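Local coordinates for KLLA0C04147p (Kluyveromyces lactis, PDB 5H2D), which binds ergosterol through its OSBP-related lipid-binding domain and, like its family, probably transfers sterols between membranes, at residues F66-S71 with V114-K119; L33-D38 with F326-T331; V76-E81 with K332-L337. One frame throughout, in Å; residues are numbered along the deposited sequence.

Interaction 1 (F66-S71 with V114-K119); sequences FNEPTS and VKRVAK. With ERG (ergosterol), chain B.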
# COMPACT_ATOMS: atom_id res chain seq x y z
N PHE A 66 -9.60 17.89 6.49
CA PHE A 66 -8.36 17.40 5.88
C PHE A 66 -7.85 16.15 6.58
O PHE A 66 -6.65 15.85 6.51
CB PHE A 66 -7.31 18.52 5.82
CG PHE A 66 -7.68 19.61 4.87
CD1 PHE A 66 -7.78 19.35 3.51
CD2 PHE A 66 -8.01 20.87 5.34
CE1 PHE A 66 -8.17 20.33 2.62
CE2 PHE A 66 -8.40 21.86 4.45
CZ PHE A 66 -8.48 21.58 3.09
N ASN A 67 -8.74 15.43 7.24
CA ASN A 67 -8.46 14.11 7.79
C ASN A 67 -9.28 13.07 7.03
O ASN A 67 -10.35 13.36 6.50
CB ASN A 67 -8.82 14.02 9.28
CG ASN A 67 -7.91 14.84 10.17
OD1 ASN A 67 -8.32 15.26 11.24
ND2 ASN A 67 -6.67 15.05 9.75
N GLU A 68 -8.79 11.82 7.03
CA GLU A 68 -9.51 10.71 6.44
C GLU A 68 -9.59 9.57 7.45
O GLU A 68 -8.59 9.28 8.10
CB GLU A 68 -8.78 10.23 5.16
CG GLU A 68 -9.48 9.13 4.42
CD GLU A 68 -8.69 8.70 3.20
OE1 GLU A 68 -7.96 7.69 3.27
OE2 GLU A 68 -8.79 9.38 2.16
N PRO A 69 -10.74 8.89 7.58
CA PRO A 69 -10.86 7.82 8.58
C PRO A 69 -10.28 6.50 8.12
O PRO A 69 -10.88 5.44 8.30
CB PRO A 69 -12.38 7.70 8.78
CG PRO A 69 -12.91 8.02 7.42
CD PRO A 69 -12.03 9.15 6.91
N THR A 70 -9.10 6.55 7.53
CA THR A 70 -8.32 5.35 7.27
C THR A 70 -6.99 5.53 7.98
O THR A 70 -6.59 6.64 8.29
CB THR A 70 -8.05 5.15 5.78
OG1 THR A 70 -7.25 6.24 5.30
CG2 THR A 70 -9.37 5.09 4.99
N SER A 71 -6.31 4.42 8.24
CA SER A 71 -4.98 4.46 8.82
C SER A 71 -3.92 4.44 7.73
O SER A 71 -4.15 3.93 6.63
CB SER A 71 -4.78 3.26 9.76
OG SER A 71 -3.49 3.25 10.36
N VAL A 114 -6.21 9.74 -6.02
CA VAL A 114 -6.87 10.94 -6.53
C VAL A 114 -8.09 11.27 -5.68
O VAL A 114 -8.79 10.38 -5.19
CB VAL A 114 -7.24 10.73 -8.01
CG1 VAL A 114 -7.94 11.96 -8.55
CG2 VAL A 114 -5.99 10.44 -8.81
N LYS A 115 -8.35 12.57 -5.51
CA LYS A 115 -9.53 13.11 -4.84
C LYS A 115 -9.56 12.83 -3.34
O LYS A 115 -10.60 13.01 -2.71
CB LYS A 115 -10.83 12.60 -5.47
CG LYS A 115 -11.06 13.14 -6.88
CD LYS A 115 -12.50 12.93 -7.31
CE LYS A 115 -12.81 11.47 -7.59
NZ LYS A 115 -12.39 11.02 -8.97
N ARG A 116 -8.45 12.39 -2.75
CA ARG A 116 -8.37 12.20 -1.30
C ARG A 116 -7.25 13.08 -0.75
O ARG A 116 -6.18 12.62 -0.36
CB ARG A 116 -8.18 10.71 -0.97
CG ARG A 116 -9.43 9.89 -1.28
CD ARG A 116 -9.05 8.45 -1.55
NE ARG A 116 -8.76 7.76 -0.30
CZ ARG A 116 -8.41 6.48 -0.24
NH1 ARG A 116 -8.29 5.76 -1.36
NH2 ARG A 116 -8.18 5.93 0.95
N VAL A 117 -7.51 14.39 -0.72
CA VAL A 117 -6.54 15.36 -0.20
C VAL A 117 -6.80 15.45 1.30
O VAL A 117 -7.54 16.32 1.79
CB VAL A 117 -6.64 16.71 -0.92
CG1 VAL A 117 -5.64 17.71 -0.35
CG2 VAL A 117 -6.38 16.53 -2.41
N ALA A 118 -6.19 14.53 2.04
CA ALA A 118 -6.52 14.37 3.45
C ALA A 118 -5.47 13.50 4.11
O ALA A 118 -4.93 12.57 3.50
CB ALA A 118 -7.90 13.73 3.64
N LYS A 119 -5.24 13.78 5.39
CA LYS A 119 -4.25 13.06 6.18
C LYS A 119 -4.87 11.80 6.77
O LYS A 119 -5.83 11.90 7.56
CB LYS A 119 -3.75 13.97 7.30
CG LYS A 119 -2.75 13.36 8.27
CD LYS A 119 -2.39 14.41 9.32
CE LYS A 119 -2.09 13.79 10.68
NZ LYS A 119 -1.75 14.86 11.68
C1 ERG B . 0.77 6.52 -1.63
C2 ERG B . 0.79 5.01 -1.90
C3 ERG B . 1.70 4.39 -0.88
C4 ERG B . 1.18 4.67 0.54
C5 ERG B . 0.95 6.06 0.77
C6 ERG B . 1.13 6.57 2.05
C7 ERG B . 0.86 7.91 2.38
C8 ERG B . 0.36 8.80 1.42
C9 ERG B . 0.37 8.38 0.06
C10 ERG B . 0.29 6.86 -0.21
C11 ERG B . -0.62 9.20 -0.88
C12 ERG B . -0.67 10.69 -0.53
C13 ERG B . -1.00 10.83 0.97
C14 ERG B . 0.21 10.21 1.70
C15 ERG B . -0.06 10.62 3.14
C16 ERG B . -0.65 12.05 3.02
C17 ERG B . -0.89 12.26 1.50
C18 ERG B . -2.36 10.19 1.35
C19 ERG B . -1.20 6.44 -0.06
C20 ERG B . -2.09 13.22 1.30
C21 ERG B . -2.48 13.44 -0.15
C22 ERG B . -1.66 14.55 1.91
C23 ERG B . -2.35 15.07 3.13
C24 ERG B . -1.88 16.40 3.74
C25 ERG B . -3.12 17.20 4.16
C26 ERG B . -3.95 17.49 2.90
C27 ERG B . -2.76 18.55 4.80
C28 ERG B . -1.02 16.04 4.94
O1 ERG B . 1.81 2.94 -1.10
O HOH W 1 -4.72 15.66 12.59
O HOH W 2 -7.04 11.19 9.91

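Interaction 2 (L33-D38 with F326-T331); sequences LKLGKD and FPFNLT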
# COMPACT_ATOMS: atom_id res chain seq x y z
N LEU A 33 -20.48 2.76 3.75
CA LEU A 33 -20.40 3.24 5.12
C LEU A 33 -21.79 3.59 5.63
O LEU A 33 -22.72 3.82 4.86
CB LEU A 33 -19.50 4.47 5.21
CG LEU A 33 -18.09 4.30 4.64
CD1 LEU A 33 -17.32 5.60 4.82
CD2 LEU A 33 -17.40 3.14 5.34
N LYS A 34 -21.91 3.64 6.96
CA LYS A 34 -23.19 4.07 7.53
C LYS A 34 -23.48 5.52 7.15
O LYS A 34 -24.62 5.86 6.81
CB LYS A 34 -23.18 3.89 9.05
CG LYS A 34 -22.30 4.85 9.80
CD LYS A 34 -22.31 4.54 11.29
CE LYS A 34 -23.73 4.42 11.82
NZ LYS A 34 -24.42 5.75 11.83
N LEU A 35 -22.47 6.38 7.17
CA LEU A 35 -22.61 7.72 6.61
C LEU A 35 -22.92 7.62 5.12
O LEU A 35 -22.23 6.91 4.37
CB LEU A 35 -21.31 8.50 6.84
CG LEU A 35 -21.24 9.88 7.47
CD1 LEU A 35 -21.98 9.96 8.80
CD2 LEU A 35 -19.77 10.25 7.64
N GLY A 36 -23.97 8.30 4.67
CA GLY A 36 -24.34 8.22 3.27
C GLY A 36 -23.50 9.17 2.44
O GLY A 36 -23.09 8.88 1.31
N LYS A 37 -23.29 10.35 3.02
CA LYS A 37 -22.25 11.28 2.64
C LYS A 37 -21.88 12.01 3.93
O LYS A 37 -22.17 11.52 5.03
CB LYS A 37 -22.73 12.22 1.52
CG LYS A 37 -21.61 12.94 0.78
CD LYS A 37 -20.80 11.94 -0.04
CE LYS A 37 -21.73 11.08 -0.89
NZ LYS A 37 -21.32 9.65 -0.91
N ASP A 38 -21.26 13.17 3.82
CA ASP A 38 -21.15 14.01 5.00
C ASP A 38 -20.73 15.40 4.58
O ASP A 38 -20.28 15.63 3.45
CB ASP A 38 -20.18 13.43 6.03
CG ASP A 38 -20.63 13.73 7.46
OD1 ASP A 38 -21.79 13.41 7.80
OD2 ASP A 38 -19.83 14.31 8.23
N PHE A 326 -18.52 7.97 -2.30
CA PHE A 326 -18.57 7.54 -0.91
C PHE A 326 -18.16 8.73 -0.04
O PHE A 326 -17.42 9.60 -0.49
CB PHE A 326 -17.62 6.37 -0.61
CG PHE A 326 -18.08 5.05 -1.15
CD1 PHE A 326 -19.17 4.40 -0.60
CD2 PHE A 326 -17.40 4.45 -2.19
CE1 PHE A 326 -19.58 3.17 -1.09
CE2 PHE A 326 -17.80 3.23 -2.68
CZ PHE A 326 -18.89 2.59 -2.13
N PRO A 327 -18.59 8.74 1.21
CA PRO A 327 -18.02 9.71 2.15
C PRO A 327 -16.50 9.61 2.11
O PRO A 327 -15.93 8.53 1.95
CB PRO A 327 -18.58 9.27 3.50
CG PRO A 327 -19.84 8.49 3.16
CD PRO A 327 -19.52 7.81 1.86
N PHE A 328 -15.84 10.76 2.24
CA PHE A 328 -14.38 10.86 2.24
C PHE A 328 -13.77 10.45 0.91
O PHE A 328 -12.55 10.29 0.81
CB PHE A 328 -13.76 10.03 3.38
CG PHE A 328 -14.49 10.17 4.69
CD1 PHE A 328 -14.27 11.27 5.50
CD2 PHE A 328 -15.37 9.19 5.12
CE1 PHE A 328 -14.94 11.39 6.70
CE2 PHE A 328 -16.05 9.32 6.32
CZ PHE A 328 -15.82 10.42 7.11
N ASN A 329 -14.59 10.28 -0.13
CA ASN A 329 -14.11 9.95 -1.47
C ASN A 329 -13.37 8.62 -1.50
O ASN A 329 -12.48 8.41 -2.32
CB ASN A 329 -13.24 11.07 -2.05
CG ASN A 329 -14.05 12.27 -2.48
OD1 ASN A 329 -15.27 12.19 -2.59
ND2 ASN A 329 -13.38 13.38 -2.74
N LEU A 330 -13.74 7.71 -0.60
CA LEU A 330 -13.07 6.42 -0.57
C LEU A 330 -13.39 5.61 -1.83
O LEU A 330 -14.45 5.77 -2.44
CB LEU A 330 -13.51 5.63 0.65
CG LEU A 330 -13.16 6.21 2.02
CD1 LEU A 330 -13.49 5.19 3.09
CD2 LEU A 330 -11.68 6.62 2.09
N THR A 331 -12.46 4.75 -2.20
CA THR A 331 -12.71 3.74 -3.23
C THR A 331 -13.53 2.59 -2.66
O THR A 331 -13.62 2.40 -1.45
CB THR A 331 -11.40 3.17 -3.78
OG1 THR A 331 -10.68 2.54 -2.72
CG2 THR A 331 -10.54 4.26 -4.44

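Interaction 3 (V76-E81 with K332-L337); sequences VAEDLE and KFAVTL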
# COMPACT_ATOMS: atom_id res chain seq x y z
N VAL A 76 -1.50 1.63 2.98
CA VAL A 76 -0.48 0.74 2.42
C VAL A 76 -1.12 -0.55 1.90
O VAL A 76 -0.67 -1.10 0.88
CB VAL A 76 0.61 0.47 3.46
CG1 VAL A 76 1.55 -0.61 2.97
CG2 VAL A 76 1.38 1.77 3.76
N ALA A 77 -2.19 -1.03 2.54
CA ALA A 77 -2.89 -2.19 2.02
C ALA A 77 -3.55 -1.92 0.67
O ALA A 77 -3.83 -2.88 -0.07
CB ALA A 77 -3.95 -2.66 3.02
N GLU A 78 -3.80 -0.66 0.32
CA GLU A 78 -4.34 -0.37 -1.01
C GLU A 78 -3.35 -0.68 -2.13
O GLU A 78 -3.74 -0.65 -3.30
CB GLU A 78 -4.80 1.10 -1.06
CG GLU A 78 -5.99 1.35 -0.12
CD GLU A 78 -6.59 2.76 -0.22
OE1 GLU A 78 -6.97 3.20 -1.33
OE2 GLU A 78 -6.72 3.42 0.84
N ASP A 79 -2.09 -1.00 -1.80
CA ASP A 79 -1.18 -1.59 -2.79
C ASP A 79 -1.80 -2.81 -3.45
O ASP A 79 -1.46 -3.15 -4.59
CB ASP A 79 0.14 -2.06 -2.15
CG ASP A 79 1.08 -0.94 -1.75
OD1 ASP A 79 0.90 0.23 -2.17
OD2 ASP A 79 2.02 -1.29 -0.99
N LEU A 80 -2.69 -3.48 -2.74
CA LEU A 80 -3.20 -4.78 -3.16
C LEU A 80 -4.47 -4.70 -3.99
O LEU A 80 -5.02 -5.76 -4.35
CB LEU A 80 -3.45 -5.65 -1.93
CG LEU A 80 -2.22 -5.86 -1.06
CD1 LEU A 80 -2.55 -6.77 0.11
CD2 LEU A 80 -1.06 -6.42 -1.90
N GLU A 81 -4.97 -3.50 -4.30
CA GLU A 81 -6.28 -3.40 -4.94
C GLU A 81 -6.33 -4.21 -6.23
O GLU A 81 -7.35 -4.86 -6.52
CB GLU A 81 -6.63 -1.93 -5.23
CG GLU A 81 -7.99 -1.78 -5.88
CD GLU A 81 -8.43 -0.32 -6.01
OE1 GLU A 81 -7.73 0.59 -5.51
OE2 GLU A 81 -9.50 -0.07 -6.61
N LYS A 332 -14.10 1.78 -3.56
CA LYS A 332 -14.76 0.56 -3.12
C LYS A 332 -13.81 -0.30 -2.29
O LYS A 332 -14.18 -0.82 -1.23
CB LYS A 332 -15.26 -0.25 -4.32
CG LYS A 332 -16.50 0.27 -5.01
CD LYS A 332 -17.20 -0.89 -5.75
CE LYS A 332 -17.32 -0.66 -7.25
NZ LYS A 332 -16.00 -0.74 -7.95
N PHE A 333 -12.58 -0.48 -2.79
CA PHE A 333 -11.63 -1.32 -2.07
C PHE A 333 -11.33 -0.73 -0.70
O PHE A 333 -11.29 -1.46 0.30
CB PHE A 333 -10.34 -1.47 -2.88
CG PHE A 333 -9.35 -2.43 -2.26
CD1 PHE A 333 -9.52 -3.80 -2.39
CD2 PHE A 333 -8.23 -1.96 -1.59
CE1 PHE A 333 -8.61 -4.68 -1.84
CE2 PHE A 333 -7.33 -2.83 -1.03
CZ PHE A 333 -7.50 -4.19 -1.16
N ALA A 334 -11.12 0.58 -0.62
CA ALA A 334 -10.81 1.18 0.67
C ALA A 334 -11.95 1.02 1.65
O ALA A 334 -11.72 0.86 2.85
CB ALA A 334 -10.45 2.66 0.50
N VAL A 335 -13.20 1.05 1.17
CA VAL A 335 -14.35 0.84 2.04
C VAL A 335 -14.29 -0.52 2.73
O VAL A 335 -14.79 -0.67 3.86
CB VAL A 335 -15.65 1.03 1.24
CG1 VAL A 335 -16.86 0.49 2.02
CG2 VAL A 335 -15.87 2.51 0.94
N THR A 336 -13.66 -1.52 2.10
CA THR A 336 -13.62 -2.84 2.73
C THR A 336 -12.65 -2.93 3.90
O THR A 336 -12.75 -3.87 4.70
CB THR A 336 -13.25 -3.94 1.72
OG1 THR A 336 -11.84 -3.87 1.40
CG2 THR A 336 -14.10 -3.87 0.46
N LEU A 337 -11.71 -1.98 4.04
CA LEU A 337 -10.54 -2.23 4.87
C LEU A 337 -10.83 -2.04 6.35
O LEU A 337 -10.41 -2.86 7.17
CB LEU A 337 -9.40 -1.30 4.44
CG LEU A 337 -8.84 -1.59 3.05
CD1 LEU A 337 -7.83 -0.52 2.64
CD2 LEU A 337 -8.21 -2.97 2.98
O HOH W 3 -12.00 -0.09 -5.63

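Interaction 1 (F66-S71 with V114-K119)
Two donors within the contact meet at E68 OE1. R116 NH2 reaches E68 OE1 at 2.9 Å from above the carboxylate plane, and the hydroxyl T70 OG1 takes the anti lone pair of the same oxygen at 2.6 Å. R75 adds a further salt bridge there. The guanidinium meets the carboxylate side-on, because R116 NE also donates to E68 OE2, at 2.9 Å, on the syn side, and the two planes stand 30° apart. A bend in the arginine (chi3 77°) puts NE beside the glutamate, while NH1 is taken by E78. So much positive charge is likely to keep E68 ionised.

Alongside this, the backbones form a one-residue parallel bridge of N67 with K119. K119 N donates to F66 O at 2.7 Å, almost straight (177°), and E68 N returns a bond to K119 O. A water donates to K119 O and E68 O, pinning the same edge. The N67 and K119 side chains run together, and a second water accepts from K119 NZ.

Residues 116-119 belong to the wall of the ergosterol pocket of this OSBP-related domain. A118 O lies 3.6 Å from C23 of the sterol side chain, and V117 CG1 lies 3.7 Å from its C26. V117 O meets the edge of the F66 ring at CD1, 3.5 Å off and near the ring plane.

Interaction 2 (L33-D38 with F326-T331)
A proline-led β turn, F326-N329, is what the N-terminal loop 33-38 packs against. P327 ring atoms fit against the loop backbone: CG comes within 3.1 Å of L35 O and 3.7 Å of K37 CA, and CB packs on L33. An alanine in place of P327 would probably open a gap beside L35 O and K37 CA and set the turn's backbone freer to rotate, since CG and CD would be gone.

L33 does its work with one methyl. CG lies beside the backbone N (chi1 -55°), and CD1 sits where three residues meet: P327 CB at 4.1 Å, F328 CD2 at 4.1 Å and L330 CD1 at 4.2 Å. It comes to the F328 ring at its edge, near the plane. L35 reaches the same ring farther out, its CD2 lying 4.0 Å from F328 CZ, with the two side chains crossing at about a right angle. Y367 of helix 367-390 touches both L35 and F328.

K37 closes the other flank. Its chain curls back until NZ donates to G36 O at 2.9 Å, in the carbonyl plane, and that curl lays NZ against the F326-P327 peptide, 3.4 Å from F326 C.

Within the turn, N329 N donates to F326 O, and F328 takes positive phi (65°) after the extended proline. Proline second and a left-handed residue third are characteristic of a type II β turn, placed here just ahead of helix 332-337.

Interaction 3 (V76-E81 with K332-L337)
The tail of helix 72-77, tightening into 3-10 turns at 78-80, runs past the short helix 332-337, and the two backbones come nearest at E81 and F333, whose CA atoms are 6.4 Å apart. F333 is the main side chain between them. With CG anti to its backbone N (chi1 -175°), the ring reaches across the gap, and E81 CA sits over its centre, 3.9 Å from the centroid and 3° off the ring normal, in a CH-pi contact. E81 then continues past the phenylalanine in the opposite direction: its CG packs on F333 CB at 3.8 Å, and its carboxylate is nearly parallel to the ring. At the rim, A77 O approaches F333 CE2 near the ring plane, 3.6 Å away.

Polar ends are tied off at both sides. A water donates to E81 OE2 at 2.7 Å and accepts from F333 N at 2.9 Å, joining the carboxylate to the first turn of the helix, and N321 also donates to E81 OE2. One turn back, E78 sets CG against L337 CD1 at 3.8 Å and lays its carboxylate on A334 CB, while its charge is met by R116 and R75.

Beneath this pair, strands 128-133 and 138-146 supply the floor, with F129 and Y131 against L337 and Y138 against F333. Next to E78, D79 turns the other way, touching ergosterol and forming a salt bridge with K205, so the 76-81 side borders the sterol pocket while 332-337 packs on strands 128-133 and 138-146.

From the N terminus, the chain first lays down loop 33-38, which waits until residues 326-331 for its partner, so interaction 2 closes nearly 300 residues, including most of the barrel strands. Interaction 1 lies wholly within that span, a shorter loop of mainly helical chain from 66-71 to 114-119. Interaction 3 crosses both: 76-81 falls inside the loop of interaction 1, and its partner 332-337 directly follows the second half of interaction 2. R116 joins interaction 1 to 3 through E78, and K115 O probably bonds N329 in interaction 2. Together they tie the N-terminal loop and the pocket wall to the chain that follows the barrel strands.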